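Local coordinates for protein nicastrin (Dictyostelium purpureum, PDB 4R12) that probably serves as an essential, putatively substrate-recruiting subunit of gamma-secretase, the complex that cleaves integral membrane proteins such as Notch receptors inside the membrane, at residues I181-C186 with Y569-E574; L551-D556 with W562-S567; T25-S30 with F226-S231. All coordinates share one frame; numbering follows the deposited sequence.

Interaction 1 of 3, residues I181-C186 with Y569-E574. With NAG (2-acetamido-2-deoxy-beta-D-glucopyranose), chain F.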
loop_
_atom_site.group_PDB
_atom_site.type_symbol
_atom_site.label_atom_id
_atom_site.label_comp_id
_atom_site.label_asym_id
_atom_site.label_seq_id
_atom_site.Cartn_x
_atom_site.Cartn_y
_atom_site.Cartn_z
ATOM N N ILE A 181 -10.912 11.822 18.673
ATOM C CA ILE A 181 -10.753 13.256 18.702
ATOM C C ILE A 181 -9.670 13.806 17.819
ATOM O O ILE A 181 -9.943 14.396 16.836
ATOM C CB ILE A 181 -10.611 13.759 20.134
ATOM C CG1 ILE A 181 -11.858 13.361 20.893
ATOM C CG2 ILE A 181 -10.428 15.247 20.161
ATOM C CD1 ILE A 181 -11.716 13.477 22.370
ATOM N N ASN A 182 -8.443 13.626 18.217
ATOM C CA ASN A 182 -7.311 13.986 17.361
ATOM C C ASN A 182 -6.040 13.277 17.830
ATOM O O ASN A 182 -6.039 12.607 18.874
ATOM C CB ASN A 182 -7.112 15.517 17.317
ATOM C CG ASN A 182 -6.894 16.131 18.696
ATOM O OD1 ASN A 182 -6.194 15.574 19.535
ATOM N ND2 ASN A 182 -7.497 17.294 18.928
ATOM N N SER A 183 -4.962 13.418 17.065
ATOM C CA SER A 183 -3.747 12.660 17.350
ATOM C C SER A 183 -3.091 13.065 18.666
ATOM O O SER A 183 -2.611 12.212 19.402
ATOM C CB SER A 183 -2.745 12.808 16.209
ATOM O OG SER A 183 -3.237 12.175 15.043
ATOM N N GLU A 184 -3.063 14.365 18.960
ATOM C CA GLU A 184 -2.481 14.824 20.217
ATOM C C GLU A 184 -3.143 14.107 21.391
ATOM O O GLU A 184 -2.471 13.593 22.278
ATOM C CB GLU A 184 -2.624 16.345 20.355
ATOM C CG GLU A 184 -2.418 16.866 21.762
ATOM C CD GLU A 184 -3.731 17.171 22.466
ATOM O OE1 GLU A 184 -4.423 18.148 22.077
ATOM O OE2 GLU A 184 -4.072 16.429 23.409
ATOM N N THR A 185 -4.467 14.039 21.347
ATOM C CA THR A 185 -5.256 13.437 22.409
ATOM C C THR A 185 -5.071 11.927 22.543
ATOM O O THR A 185 -4.830 11.432 23.643
ATOM C CB THR A 185 -6.749 13.730 22.197
ATOM O OG1 THR A 185 -6.951 15.148 22.117
ATOM C CG2 THR A 185 -7.581 13.157 23.341
ATOM N N CYS A 186 -5.192 11.185 21.440
ATOM C CA CYS A 186 -5.098 9.741 21.543
ATOM C C CYS A 186 -3.657 9.318 21.835
ATOM O O CYS A 186 -3.441 8.343 22.550
ATOM C CB CYS A 186 -5.645 9.047 20.281
ATOM S SG CYS A 186 -4.674 9.247 18.781
ATOM N N TYR A 569 4.790 17.992 9.273
ATOM C CA TYR A 569 4.933 16.670 8.661
ATOM C C TYR A 569 3.587 15.936 8.733
ATOM O O TYR A 569 2.682 16.372 9.455
ATOM C CB TYR A 569 6.045 15.873 9.356
ATOM C CG TYR A 569 7.446 16.416 9.106
ATOM C CD1 TYR A 569 8.066 16.254 7.869
ATOM C CD2 TYR A 569 8.148 17.082 10.107
ATOM C CE1 TYR A 569 9.348 16.745 7.635
ATOM C CE2 TYR A 569 9.430 17.572 9.883
ATOM C CZ TYR A 569 10.022 17.397 8.648
ATOM O OH TYR A 569 11.290 17.882 8.418
ATOM N N PRO A 570 3.430 14.839 7.968
ATOM C CA PRO A 570 2.119 14.182 8.021
ATOM C C PRO A 570 1.848 13.571 9.398
ATOM O O PRO A 570 2.695 12.862 9.934
ATOM C CB PRO A 570 2.208 13.092 6.930
ATOM C CG PRO A 570 3.651 12.938 6.624
ATOM C CD PRO A 570 4.305 14.266 6.930
ATOM N N ILE A 571 0.681 13.858 9.960
ATOM C CA ILE A 571 0.316 13.304 11.259
ATOM C C ILE A 571 -0.899 12.402 11.146
ATOM O O ILE A 571 -2.029 12.886 11.078
ATOM C CB ILE A 571 -0.000 14.403 12.284
ATOM C CG1 ILE A 571 1.190 15.350 12.443
ATOM C CG2 ILE A 571 -0.390 13.761 13.633
ATOM C CD1 ILE A 571 2.453 14.668 12.921
ATOM N N PHE A 572 -0.664 11.097 11.124
ATOM C CA PHE A 572 -1.735 10.106 11.079
ATOM C C PHE A 572 -1.480 9.079 12.159
ATOM O O PHE A 572 -0.381 8.538 12.257
ATOM C CB PHE A 572 -1.822 9.414 9.712
ATOM C CG PHE A 572 -2.126 10.349 8.589
ATOM C CD1 PHE A 572 -3.434 10.648 8.260
ATOM C CD2 PHE A 572 -1.110 10.939 7.871
ATOM C CE1 PHE A 572 -3.722 11.512 7.209
ATOM C CE2 PHE A 572 -1.397 11.809 6.837
ATOM C CZ PHE A 572 -2.702 12.095 6.510
ATOM N N THR A 573 -2.495 8.820 12.975
ATOM C CA THR A 573 -2.366 7.866 14.063
ATOM C C THR A 573 -3.606 6.998 14.122
ATOM O O THR A 573 -4.720 7.491 14.330
ATOM C CB THR A 573 -2.180 8.557 15.443
ATOM O OG1 THR A 573 -3.333 9.355 15.740
ATOM C CG2 THR A 573 -0.927 9.423 15.457
ATOM N N GLU A 574 -3.408 5.699 13.965
ATOM C CA GLU A 574 -4.526 4.776 13.941
ATOM C C GLU A 574 -4.930 4.380 15.350
ATOM O O GLU A 574 -4.073 4.065 16.183
ATOM C CB GLU A 574 -4.169 3.531 13.135
ATOM C CG GLU A 574 -5.244 2.457 13.142
ATOM C CD GLU A 574 -4.827 1.263 12.309
ATOM O OE1 GLU A 574 -4.426 0.229 12.889
ATOM O OE2 GLU A 574 -4.884 1.377 11.075
HETATM C C1 NAG F . 8.940 21.645 10.781
HETATM C C2 NAG F . 10.216 22.426 10.933
HETATM C C3 NAG F . 10.714 23.022 9.628
HETATM C C4 NAG F . 10.535 22.086 8.451
HETATM C C5 NAG F . 9.179 21.414 8.474
HETATM C C6 NAG F . 9.025 20.325 7.419
HETATM C C7 NAG F . 10.364 23.111 13.148
HETATM C C8 NAG F . 9.275 23.047 14.175
HETATM N N2 NAG F . 9.987 23.424 11.936
HETATM O O3 NAG F . 12.115 23.226 9.769
HETATM O O4 NAG F . 10.721 22.822 7.266
HETATM O O5 NAG F . 9.172 20.767 9.729
HETATM O O6 NAG F . 8.258 20.730 6.294
HETATM O O7 NAG F . 11.532 22.886 13.380
#
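Ser183 and Thr573 meet hydroxyl to hydroxyl: Ser183 OG lies 2.9 Å from Thr573 OG1 in a hydrogen bond that either could donate. Two further groups crowd this pair. Cys186 SG, bonded in a disulfide to Cys192, comes to 3.3 Å from Thr573 OG1, so the threonine oxygen faces both serine and sulfur. The CG2 branch of Ile571 lies alongside the serine and packs 3.6 Å from Ser183 CB, putting a methyl group beside the polar pair. Thr573 OG1 sits between its own backbone N and carbonyl carbon (chi1 62°), which turns the hydroxyl toward the helix while the CG2 methyl takes the position beside the backbone N.

One shell out, Asn182 is the N-cap of helix 183-189. Its OD1 takes two bonds from Thr185: one from the backbone N at 2.9 Å, nearly in line with the side-chain carbonyl, and one from OG1, which comes in above the carbonyl plane. This cap helps to set the first turn, which carries Ser183 and Cys186. Strand 572-575 is held on its own account by backbone bonds to strands 21-29 and 192-203.

At the other end of 569-574, Tyr569 meets sugar: the N-acetylglucosamine C6 stands over one ring face, 3.3 Å from Tyr569 CZ and offset toward the rim. An alanine here would remove the ring face that C6 rests on and probably leave the sugar freer to swing on its linkage to Asn566. The four residues that touch, Ser183, Cys186, Ile571 and Thr573, are all buried, and a single hydrogen bond between two neutral hydroxyls, with sulfur and methyl groups beside it, ties the start of the helix to the strand.

Interaction 2 of 3, residues L551-D556 with W562-S567. With NAG (2-acetamido-2-deoxy-beta-D-glucopyranose), chain F.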
loop_
_atom_site.group_PDB
_atom_site.type_symbol
_atom_site.label_atom_id
_atom_site.label_comp_id
_atom_site.label_asym_id
_atom_site.label_seq_id
_atom_site.Cartn_x
_atom_site.Cartn_y
_atom_site.Cartn_z
ATOM N N LEU A 551 8.429 12.298 10.121
ATOM C CA LEU A 551 9.436 13.037 10.877
ATOM C C LEU A 551 8.792 13.947 11.933
ATOM O O LEU A 551 9.488 14.557 12.760
ATOM C CB LEU A 551 10.310 13.864 9.927
ATOM C CG LEU A 551 11.195 13.075 8.956
ATOM C CD1 LEU A 551 11.958 14.037 8.049
ATOM C CD2 LEU A 551 12.159 12.162 9.696
ATOM N N GLY A 552 7.467 14.036 11.904
ATOM C CA GLY A 552 6.736 14.869 12.844
ATOM C C GLY A 552 6.595 14.269 14.233
ATOM O O GLY A 552 6.173 14.962 15.169
ATOM N N PHE A 553 6.949 12.991 14.363
ATOM C CA PHE A 553 6.843 12.264 15.625
ATOM C C PHE A 553 8.193 12.105 16.297
ATOM O O PHE A 553 9.220 12.037 15.629
ATOM C CB PHE A 553 6.255 10.856 15.424
ATOM C CG PHE A 553 4.823 10.838 14.978
ATOM C CD1 PHE A 553 3.828 11.390 15.768
ATOM C CD2 PHE A 553 4.466 10.228 13.784
ATOM C CE1 PHE A 553 2.503 11.366 15.359
ATOM C CE2 PHE A 553 3.150 10.197 13.367
ATOM C CZ PHE A 553 2.163 10.769 14.152
ATOM N N ASP A 554 8.171 12.012 17.625
ATOM C CA ASP A 554 9.329 11.586 18.400
ATOM C C ASP A 554 8.848 10.698 19.551
ATOM O O ASP A 554 7.699 10.813 19.992
ATOM C CB ASP A 554 10.109 12.789 18.928
ATOM C CG ASP A 554 11.448 12.397 19.540
ATOM O OD1 ASP A 554 11.965 11.310 19.197
ATOM O OD2 ASP A 554 11.986 13.176 20.359
ATOM N N PHE A 555 9.705 9.796 20.023
ATOM C CA PHE A 555 9.315 8.954 21.141
ATOM C C PHE A 555 9.964 9.418 22.436
ATOM O O PHE A 555 11.186 9.427 22.567
ATOM C CB PHE A 555 9.659 7.488 20.887
ATOM C CG PHE A 555 9.094 6.561 21.923
ATOM C CD1 PHE A 555 7.762 6.176 21.872
ATOM C CD2 PHE A 555 9.886 6.091 22.963
ATOM C CE1 PHE A 555 7.231 5.334 22.832
ATOM C CE2 PHE A 555 9.363 5.249 23.925
ATOM C CZ PHE A 555 8.035 4.870 23.860
ATOM N N ASP A 556 9.127 9.803 23.390
ATOM C CA ASP A 556 9.592 10.203 24.714
ATOM C C ASP A 556 9.716 8.980 25.619
ATOM O O ASP A 556 8.709 8.414 26.038
ATOM C CB ASP A 556 8.631 11.227 25.327
ATOM C CG ASP A 556 8.976 11.569 26.767
ATOM O OD1 ASP A 556 10.179 11.600 27.100
ATOM O OD2 ASP A 556 8.044 11.807 27.565
ATOM N N TRP A 562 4.480 8.414 22.365
ATOM C CA TRP A 562 4.768 9.166 21.152
ATOM C C TRP A 562 4.414 10.635 21.379
ATOM O O TRP A 562 3.410 10.928 22.029
ATOM C CB TRP A 562 3.980 8.626 19.952
ATOM C CG TRP A 562 4.418 7.284 19.436
ATOM C CD1 TRP A 562 3.762 6.096 19.596
ATOM C CD2 TRP A 562 5.590 6.994 18.659
ATOM N NE1 TRP A 562 4.454 5.085 18.974
ATOM C CE2 TRP A 562 5.580 5.608 18.393
ATOM C CE3 TRP A 562 6.646 7.766 18.167
ATOM C CZ2 TRP A 562 6.586 4.978 17.658
ATOM C CZ3 TRP A 562 7.649 7.142 17.434
ATOM C CH2 TRP A 562 7.614 5.758 17.189
ATOM N N LYS A 563 5.226 11.545 20.837
ATOM C CA LYS A 563 4.953 12.982 20.888
ATOM C C LYS A 563 4.960 13.614 19.492
ATOM O O LYS A 563 5.793 13.270 18.654
ATOM C CB LYS A 563 5.983 13.698 21.771
ATOM C CG LYS A 563 5.774 13.538 23.269
ATOM C CD LYS A 563 5.150 14.794 23.879
ATOM C CE LYS A 563 5.165 14.753 25.405
ATOM N NZ LYS A 563 6.538 14.878 25.984
ATOM N N ILE A 564 4.035 14.536 19.244
ATOM C CA ILE A 564 4.071 15.329 18.020
ATOM C C ILE A 564 4.998 16.535 18.218
ATOM O O ILE A 564 4.682 17.455 18.961
ATOM C CB ILE A 564 2.673 15.817 17.603
ATOM C CG1 ILE A 564 1.719 14.635 17.415
ATOM C CG2 ILE A 564 2.765 16.615 16.313
ATOM C CD1 ILE A 564 0.278 15.055 17.170
ATOM N N VAL A 565 6.145 16.519 17.551
ATOM C CA VAL A 565 7.115 17.595 17.687
ATOM C C VAL A 565 7.024 18.582 16.531
ATOM O O VAL A 565 7.546 19.691 16.615
ATOM C CB VAL A 565 8.547 17.039 17.777
ATOM C CG1 VAL A 565 8.691 16.179 19.030
ATOM C CG2 VAL A 565 8.880 16.218 16.536
ATOM N N ASN A 566 6.385 18.206 15.434
ATOM C CA ASN A 566 6.253 19.096 14.289
ATOM C C ASN A 566 5.100 18.724 13.401
ATOM O O ASN A 566 5.189 17.787 12.668
ATOM C CB ASN A 566 7.545 19.115 13.492
ATOM C CG ASN A 566 7.585 20.207 12.452
ATOM O OD1 ASN A 566 6.579 20.634 11.938
ATOM N ND2 ASN A 566 8.766 20.634 12.132
ATOM N N SER A 567 4.018 19.477 13.465
ATOM C CA SER A 567 2.799 19.135 12.745
ATOM C C SER A 567 2.840 19.508 11.264
ATOM O O SER A 567 1.864 19.302 10.547
ATOM C CB SER A 567 1.592 19.791 13.415
ATOM O OG SER A 567 1.911 21.092 13.861
HETATM C C1 NAG F . 8.940 21.645 10.781
HETATM C C2 NAG F . 10.216 22.426 10.933
HETATM C C3 NAG F . 10.714 23.022 9.628
HETATM C C4 NAG F . 10.535 22.086 8.451
HETATM C C5 NAG F . 9.179 21.414 8.474
HETATM C C6 NAG F . 9.025 20.325 7.419
HETATM C C7 NAG F . 10.364 23.111 13.148
HETATM C C8 NAG F . 9.275 23.047 14.175
HETATM N N2 NAG F . 9.987 23.424 11.936
HETATM O O3 NAG F . 12.115 23.226 9.769
HETATM O O4 NAG F . 10.721 22.822 7.266
HETATM O O5 NAG F . 9.172 20.767 9.729
HETATM O O6 NAG F . 8.258 20.730 6.294
HETATM O O7 NAG F . 11.532 22.886 13.380
#
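Phe555 and Trp562 form a T-shaped pair, the phenyl edge directed at the indole face. Their six-membered rings have centroids 5.4 Å apart and planes at 78°. Followed outward, the Trp562 side chain leaves CB on the sheet face that also carries Phe553, Phe555 and Ile564, and CG stands anti to the carbonyl carbon (chi1 -71°), which swings the indole back across the partner strand. CD2, at the ring fusion, lies 4.0 Å from Phe555 CD1, which is poised over the middle of the indole. CE3 comes to 3.7 Å from the backbone Asp554 O and also borders Phe553 CB. CZ3 reaches 4.0 Å from Phe555 CB. On the pyrrole side, NE1 makes weak hydrogen bonds to Glu193 OE1 and Gly490 O. Leu187 and Pro194 pack against both Trp562 and Phe553.

In the backbone between the strands, Asp554 and Lys563 are a hydrogen-bonded pair: Lys563 N gives to Asp554 O at 2.7 Å and Asp554 N to Lys563 O at 2.9 Å. On the opposite sheet face the Lys563 chain, bent at chi2 and chi4, brings NZ to 3.8 Å from Asp556 OD2, a long salt bridge; that carboxylate has stronger partners in the backbone N atoms of Ser558 and Lys559. Val565 CG1 covers Asp554 CB at 3.7 Å. Just beyond the open end of the hairpin, Gly552 O accepts from both Val565 N and Asn566 N. Asn566 carries the N-linked glycan through ND2, and its OD1 accepts from Ser568 N. The whole is a two-stranded antiparallel beta hairpin, strands 553-556 and 561-564, with Phe553, Phe555, Trp562 and Ile564 on one face, Asp554 and Lys563 on the other, and a glycan just past its end.

Interaction 3 of 3, residues T25-S30 with F226-S231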
loop_
_atom_site.group_PDB
_atom_site.type_symbol
_atom_site.label_atom_id
_atom_site.label_comp_id
_atom_site.label_asym_id
_atom_site.label_seq_id
_atom_site.Cartn_x
_atom_site.Cartn_y
_atom_site.Cartn_z
ATOM N N THR A 25 -12.093 1.442 10.366
ATOM C CA THR A 25 -11.431 1.757 11.635
ATOM C C THR A 25 -11.230 3.258 11.755
ATOM O O THR A 25 -11.450 3.980 10.784
ATOM C CB THR A 25 -10.079 1.044 11.750
ATOM O OG1 THR A 25 -9.223 1.507 10.708
ATOM C CG2 THR A 25 -10.255 -0.487 11.629
ATOM N N LYS A 26 -10.818 3.721 12.933
ATOM C CA LYS A 26 -10.659 5.160 13.178
ATOM C C LYS A 26 -9.204 5.610 13.061
ATOM O O LYS A 26 -8.292 5.008 13.651
ATOM C CB LYS A 26 -11.201 5.543 14.569
ATOM C CG LYS A 26 -11.718 7.000 14.663
ATOM C CD LYS A 26 -13.204 7.052 14.286
ATOM C CE LYS A 26 -13.716 8.467 14.032
ATOM N NZ LYS A 26 -15.185 8.423 13.725
ATOM N N ILE A 27 -8.989 6.677 12.293
ATOM C CA ILE A 27 -7.670 7.264 12.151
ATOM C C ILE A 27 -7.718 8.716 12.621
ATOM O O ILE A 27 -8.585 9.476 12.202
ATOM C CB ILE A 27 -7.173 7.217 10.689
ATOM C CG1 ILE A 27 -7.207 5.788 10.138
ATOM C CG2 ILE A 27 -5.781 7.828 10.575
ATOM C CD1 ILE A 27 -6.131 4.908 10.668
ATOM N N MET A 28 -6.798 9.096 13.497
ATOM C CA MET A 28 -6.744 10.478 13.958
ATOM C C MET A 28 -5.686 11.270 13.187
ATOM O O MET A 28 -4.695 10.710 12.707
ATOM C CB MET A 28 -6.476 10.542 15.463
ATOM C CG MET A 28 -7.744 10.626 16.310
ATOM S SD MET A 28 -8.901 9.264 16.065
ATOM C CE MET A 28 -7.839 7.907 16.565
ATOM N N THR A 29 -5.931 12.569 13.044
ATOM C CA THR A 29 -4.965 13.484 12.449
ATOM C C THR A 29 -4.679 14.622 13.419
ATOM O O THR A 29 -5.199 14.623 14.534
ATOM C CB THR A 29 -5.471 14.068 11.134
ATOM O OG1 THR A 29 -6.654 14.837 11.394
ATOM C CG2 THR A 29 -5.783 12.939 10.148
ATOM N N SER A 30 -3.866 15.586 13.001
ATOM C CA SER A 30 -3.621 16.786 13.813
ATOM C C SER A 30 -4.904 17.500 14.204
ATOM O O SER A 30 -5.087 17.869 15.363
ATOM C CB SER A 30 -2.725 17.777 13.068
ATOM O OG SER A 30 -1.381 17.343 13.060
ATOM N N PHE A 226 -11.244 2.175 1.888
ATOM C CA PHE A 226 -12.202 2.504 2.937
ATOM C C PHE A 226 -12.102 1.387 3.976
ATOM O O PHE A 226 -12.010 1.645 5.168
ATOM C CB PHE A 226 -13.624 2.615 2.384
ATOM C CG PHE A 226 -14.612 3.235 3.344
ATOM C CD1 PHE A 226 -15.202 2.473 4.339
ATOM C CD2 PHE A 226 -14.945 4.582 3.241
ATOM C CE1 PHE A 226 -16.114 3.032 5.220
ATOM C CE2 PHE A 226 -15.862 5.161 4.125
ATOM C CZ PHE A 226 -16.442 4.382 5.111
ATOM N N PHE A 227 -12.124 0.150 3.487
ATOM C CA PHE A 227 -11.963 -1.049 4.322
ATOM C C PHE A 227 -10.550 -1.569 4.135
ATOM O O PHE A 227 -10.269 -2.268 3.160
ATOM C CB PHE A 227 -12.987 -2.132 3.940
ATOM C CG PHE A 227 -14.411 -1.669 4.046
ATOM C CD1 PHE A 227 -14.994 -1.471 5.288
ATOM C CD2 PHE A 227 -15.153 -1.405 2.917
ATOM C CE1 PHE A 227 -16.302 -1.016 5.397
ATOM C CE2 PHE A 227 -16.460 -0.960 3.019
ATOM C CZ PHE A 227 -17.037 -0.770 4.262
ATOM N N ARG A 228 -9.657 -1.234 5.058
ATOM C CA ARG A 228 -8.234 -1.427 4.800
ATOM C C ARG A 228 -7.780 -2.897 4.801
ATOM O O ARG A 228 -6.698 -3.208 4.276
ATOM C CB ARG A 228 -7.415 -0.584 5.794
ATOM C CG ARG A 228 -7.450 0.929 5.410
ATOM C CD ARG A 228 -6.920 1.859 6.502
ATOM N NE ARG A 228 -7.911 2.138 7.547
ATOM C CZ ARG A 228 -8.899 3.027 7.434
ATOM N NH1 ARG A 228 -9.045 3.735 6.317
ATOM N NH2 ARG A 228 -9.754 3.209 8.445
ATOM N N ASP A 229 -8.591 -3.801 5.344
ATOM C CA ASP A 229 -8.279 -5.230 5.221
ATOM C C ASP A 229 -8.506 -5.717 3.791
ATOM O O ASP A 229 -8.127 -6.832 3.452
ATOM C CB ASP A 229 -9.115 -6.074 6.180
ATOM C CG ASP A 229 -8.770 -5.810 7.629
ATOM O OD1 ASP A 229 -7.564 -5.808 7.968
ATOM O OD2 ASP A 229 -9.710 -5.565 8.419
ATOM N N LEU A 230 -9.133 -4.880 2.960
ATOM C CA LEU A 230 -9.419 -5.231 1.571
ATOM C C LEU A 230 -8.562 -4.429 0.598
ATOM O O LEU A 230 -8.888 -4.344 -0.585
ATOM C CB LEU A 230 -10.898 -4.998 1.231
ATOM C CG LEU A 230 -11.900 -5.818 2.048
ATOM C CD1 LEU A 230 -13.340 -5.479 1.656
ATOM C CD2 LEU A 230 -11.608 -7.313 1.831
ATOM N N SER A 231 -7.468 -3.859 1.097
ATOM C CA SER A 231 -6.645 -2.942 0.315
ATOM C C SER A 231 -5.657 -3.639 -0.636
ATOM O O SER A 231 -4.425 -3.479 -0.488
ATOM C CB SER A 231 -5.876 -2.009 1.266
ATOM O OG SER A 231 -5.115 -2.770 2.195
HETATM O O HOH W 1 -7.183 0.386 9.814
#
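The Arg228 guanidinium is layered between Ile27 CG1, 4.0 Å over one face, and the backbone Phe226 O on the other, while Thr25 meets it at the edge. This joins the two lobes of nicastrin: Ile27 is on strand 21-29 and Thr25 lies in the same segment, within the small lobe, and Arg228 belongs to the large-lobe loop between strand 214-220 and helix 234-252, in a region related to zinc exopeptidases. The bond at the edge is nearly ideal. Arg228 NH2 donates to Thr25 OG1 at 2.9 Å with an N-H...O angle of 170°, the oxygen only 1° out of the guanidinium plane. A bend at chi3 (-81°) turns the end of the arginine so that its plane lies against the isoleucine. Bonded at its edge, with an atom over each face, the group is probably restrained from turning, and the three touching residues are all buried. Tyr485 also packs on Arg228 and Ile27. A water at the same edge accepts from Arg228 NE at 3.0 Å. At the other end of the residue, Ser231 OG donates to Arg228 O at 2.7 Å.

How the interactions relate
Interactions 1 and 2 are neighbours, their centres about 10 Å apart, and they share the glycan on Asn566: interaction 2 holds the attachment at Asn566, interaction 1 the tyrosine whose ring face meets the sugar. They also share apolar packing, with Thr573 CG2 3.6 Å from Phe553 CZ and Ile571 CG2 3.8 Å from Ile564 CD1. Interaction 3, its centre about 13 Å from that of interaction 1, is linked to it through adjacent strands 21-29 and 572-575. Thr573 O lies 2.8 Å from Met28 N, and Ser183 N 2.8 Å from Thr29 O, both probable hydrogen bonds. Interactions 2 and 3, about 21 Å apart between centres, barely meet, so 181-186 with 569-574 stands between the hairpin and the lobe interface.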